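Local structure of RNA-dependent RNA polymerase (Dera Ghazi Khan orthonairovirus, 6DX2) at residues Gln75-Ala79 against Val103-Ile107. The protein is the nairoviral L protein, probably an RNA-directed RNA polymerase, represented here by its viral OTU domain, a cysteine protease with deubiquitinase activity. Sequence-based numbering, arbitrary orientation.
Sequences QCVQA and VEAEI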
ATOM      1  N   GLN A  75     -15.460   6.154  -5.414  1.00 40.79           N
ATOM      2  CA  GLN A  75     -14.656   4.946  -5.324  1.00 40.68           C
ATOM      3  C   GLN A  75     -13.607   4.993  -4.207  1.00 44.12           C
ATOM      4  O   GLN A  75     -12.919   3.999  -3.972  1.00 47.65           O
ATOM      5  CB  GLN A  75     -13.936   4.706  -6.648  1.00 47.21           C
ATOM      6  CG  GLN A  75     -14.867   4.863  -7.858  1.00 56.90           C
ATOM      7  CD  GLN A  75     -16.129   4.020  -7.744  1.00 66.00           C
ATOM      8  OE1 GLN A  75     -17.261   4.545  -7.711  1.00 67.52           O
ATOM      9  NE2 GLN A  75     -15.944   2.700  -7.681  1.00 67.00           N
ATOM     10  N   CYS A  76     -13.456   6.122  -3.525  1.00 41.91           N
ATOM     11  CA  CYS A  76     -12.482   6.242  -2.436  1.00 41.92           C
ATOM     12  C   CYS A  76     -13.148   5.834  -1.122  1.00 39.83           C
ATOM     13  O   CYS A  76     -13.454   6.669  -0.260  1.00 39.91           O
ATOM     14  CB  CYS A  76     -11.973   7.677  -2.369  1.00 38.69           C
ATOM     15  SG  CYS A  76     -11.090   8.174  -3.906  1.00 39.97           S
ATOM     16  N   VAL A  77     -13.449   4.533  -1.022  1.00 38.61           N
ATOM     17  CA  VAL A  77     -14.365   4.071   0.032  1.00 42.16           C
ATOM     18  C   VAL A  77     -13.800   4.405   1.408  1.00 48.04           C
ATOM     19  O   VAL A  77     -14.505   4.957   2.275  1.00 44.62           O
ATOM     20  CB  VAL A  77     -14.623   2.556  -0.100  1.00 44.46           C
ATOM     21  CG1 VAL A  77     -15.431   2.005   1.082  1.00 44.22           C
ATOM     22  CG2 VAL A  77     -15.316   2.248  -1.411  1.00 53.43           C
ATOM     23  N   GLN A  78     -12.516   4.076   1.628  1.00 45.92           N
ATOM     24  CA  GLN A  78     -11.965   4.272   2.958  1.00 40.69           C
ATOM     25  C   GLN A  78     -11.767   5.747   3.246  1.00 38.02           C
ATOM     26  O   GLN A  78     -12.014   6.199   4.368  1.00 40.40           O
ATOM     27  CB  GLN A  78     -10.653   3.501   3.119  1.00 41.24           C
ATOM     28  CG  GLN A  78     -10.783   1.971   3.073  1.00 44.30           C
ATOM     29  CD  GLN A  78     -11.715   1.391   4.142  1.00 61.48           C
ATOM     30  OE1 GLN A  78     -12.889   1.078   3.877  1.00 71.95           O
ATOM     31  NE2 GLN A  78     -11.196   1.242   5.355  1.00 63.43           N
ATOM     32  N   ALA A  79     -11.356   6.523   2.234  1.00 38.86           N
ATOM     33  CA  ALA A  79     -11.197   7.957   2.427  1.00 39.52           C
ATOM     34  C   ALA A  79     -12.499   8.610   2.879  1.00 42.34           C
ATOM     35  O   ALA A  79     -12.481   9.492   3.742  1.00 44.33           O
ATOM     36  CB  ALA A  79     -10.711   8.613   1.140  1.00 39.57           C
ATOM     37  N   VAL A 103      -6.020   3.894   3.115  1.00 31.63           N
ATOM     38  CA  VAL A 103      -6.804   4.842   2.310  1.00 34.11           C
ATOM     39  C   VAL A 103      -6.104   5.115   0.988  1.00 30.93           C
ATOM     40  O   VAL A 103      -6.722   5.062  -0.086  1.00 31.47           O
ATOM     41  CB  VAL A 103      -7.015   6.153   3.086  1.00 32.31           C
ATOM     42  CG1 VAL A 103      -7.575   7.205   2.147  1.00 34.38           C
ATOM     43  CG2 VAL A 103      -7.977   5.926   4.236  1.00 36.19           C
ATOM     44  N   GLU A 104      -4.784   5.370   1.057  1.00 30.09           N
ATOM     45  CA  GLU A 104      -3.978   5.621  -0.122  1.00 28.37           C
ATOM     46  C   GLU A 104      -3.686   4.345  -0.909  1.00 29.10           C
ATOM     47  O   GLU A 104      -3.562   4.410  -2.130  1.00 30.68           O
ATOM     48  CB  GLU A 104      -2.646   6.278   0.292  1.00 28.90           C
ATOM     49  CG  GLU A 104      -2.901   7.711   0.745  1.00 31.24           C
ATOM     50  CD  GLU A 104      -3.606   7.787   2.065  1.00 32.36           C
ATOM     51  OE1 GLU A 104      -3.345   6.940   2.974  1.00 30.53           O
ATOM     52  OE2 GLU A 104      -4.487   8.672   2.165  1.00 31.45           O
ATOM     53  N   ALA A 105      -3.542   3.206  -0.244  1.00 30.20           N
ATOM     54  CA  ALA A 105      -3.346   1.970  -0.997  1.00 30.39           C
ATOM     55  C   ALA A 105      -4.566   1.676  -1.861  1.00 30.83           C
ATOM     56  O   ALA A 105      -4.451   1.321  -3.046  1.00 30.56           O
ATOM     57  CB  ALA A 105      -3.102   0.821  -0.018  1.00 28.09           C
ATOM     58  N   GLU A 106      -5.748   1.857  -1.296  1.00 28.67           N
ATOM     59  CA  GLU A 106      -6.968   1.623  -2.069  1.00 29.54           C
ATOM     60  C   GLU A 106      -7.020   2.554  -3.275  1.00 32.57           C
ATOM     61  O   GLU A 106      -7.256   2.110  -4.404  1.00 32.44           O
ATOM     62  CB  GLU A 106      -8.184   1.813  -1.179  1.00 32.56           C
ATOM     63  CG  GLU A 106      -9.515   1.810  -1.957  1.00 37.46           C
ATOM     64  CD  GLU A 106     -10.680   1.797  -1.010  1.00 47.93           C
ATOM     65  OE1 GLU A 106     -10.836   2.831  -0.366  1.00 40.96           O
ATOM     66  OE2 GLU A 106     -11.446   0.791  -0.949  1.00 55.38           O
ATOM     67  N   ILE A 107      -6.743   3.842  -3.059  1.00 29.53           N
ATOM     68  CA  ILE A 107      -6.831   4.817  -4.159  1.00 29.98           C
ATOM     69  C   ILE A 107      -5.760   4.549  -5.207  1.00 29.91           C
ATOM     70  O   ILE A 107      -6.035   4.520  -6.421  1.00 31.52           O
ATOM     71  CB  ILE A 107      -6.732   6.255  -3.630  1.00 30.68           C
ATOM     72  CG1 ILE A 107      -7.962   6.616  -2.804  1.00 29.37           C
ATOM     73  CG2 ILE A 107      -6.655   7.234  -4.795  1.00 32.10           C
ATOM     74  CD1 ILE A 107      -7.856   8.041  -2.045  1.00 31.51           C
TER
HETATM   75  O   HOH W   1      -9.971   5.265  -0.082  1.00 37.47           O
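Gln78 CG sits above one face of the Glu106 carboxylate, 3.5 Å from OE1, while Val77 CB lies off the oxygen edge, 3.7 Å from OE2, tilted to the side away from Gln78 CG. At the carboxylate edge, the syn lone pair of OE1 takes the Gln78 N-H in a nearly straight bond (N to OE1 2.9 Å, 173°). Across the C-O direction of OE1, close to the same plane, water 1 donates to OE1 over 2.6 Å. This water also accepts from Ala79 N and donates to Val103 O, so two successive N-H groups in the first turn of helix 77-82 meet Glu106, one directly and one through water. Glu106 spans the gap because its chain is extended, CG anti to the backbone N (chi1 171°). The Gln78 amide, turned 70° from the carboxylate plane, leads away from helix 102-112. Both helices belong to the helical part of the OTU fold of a clan CA (papain-like) cysteine protease, and the carboxylate at the helix start would probably be stabilised by the helix dipole. Before that start, Cys76 centres an inverse gamma turn, and its SG packs 3.7 Å from Ile107 CG1, with Phe68 of helix 58-71 touching both residues. Val103 divides its branches between neighbours: CG1 meets Ala79 CB at 3.6 Å, CG2 meets Gln78 CB at 3.8 Å. Lys110, one turn on from Glu106, hydrogen-bonds to Gln75 O.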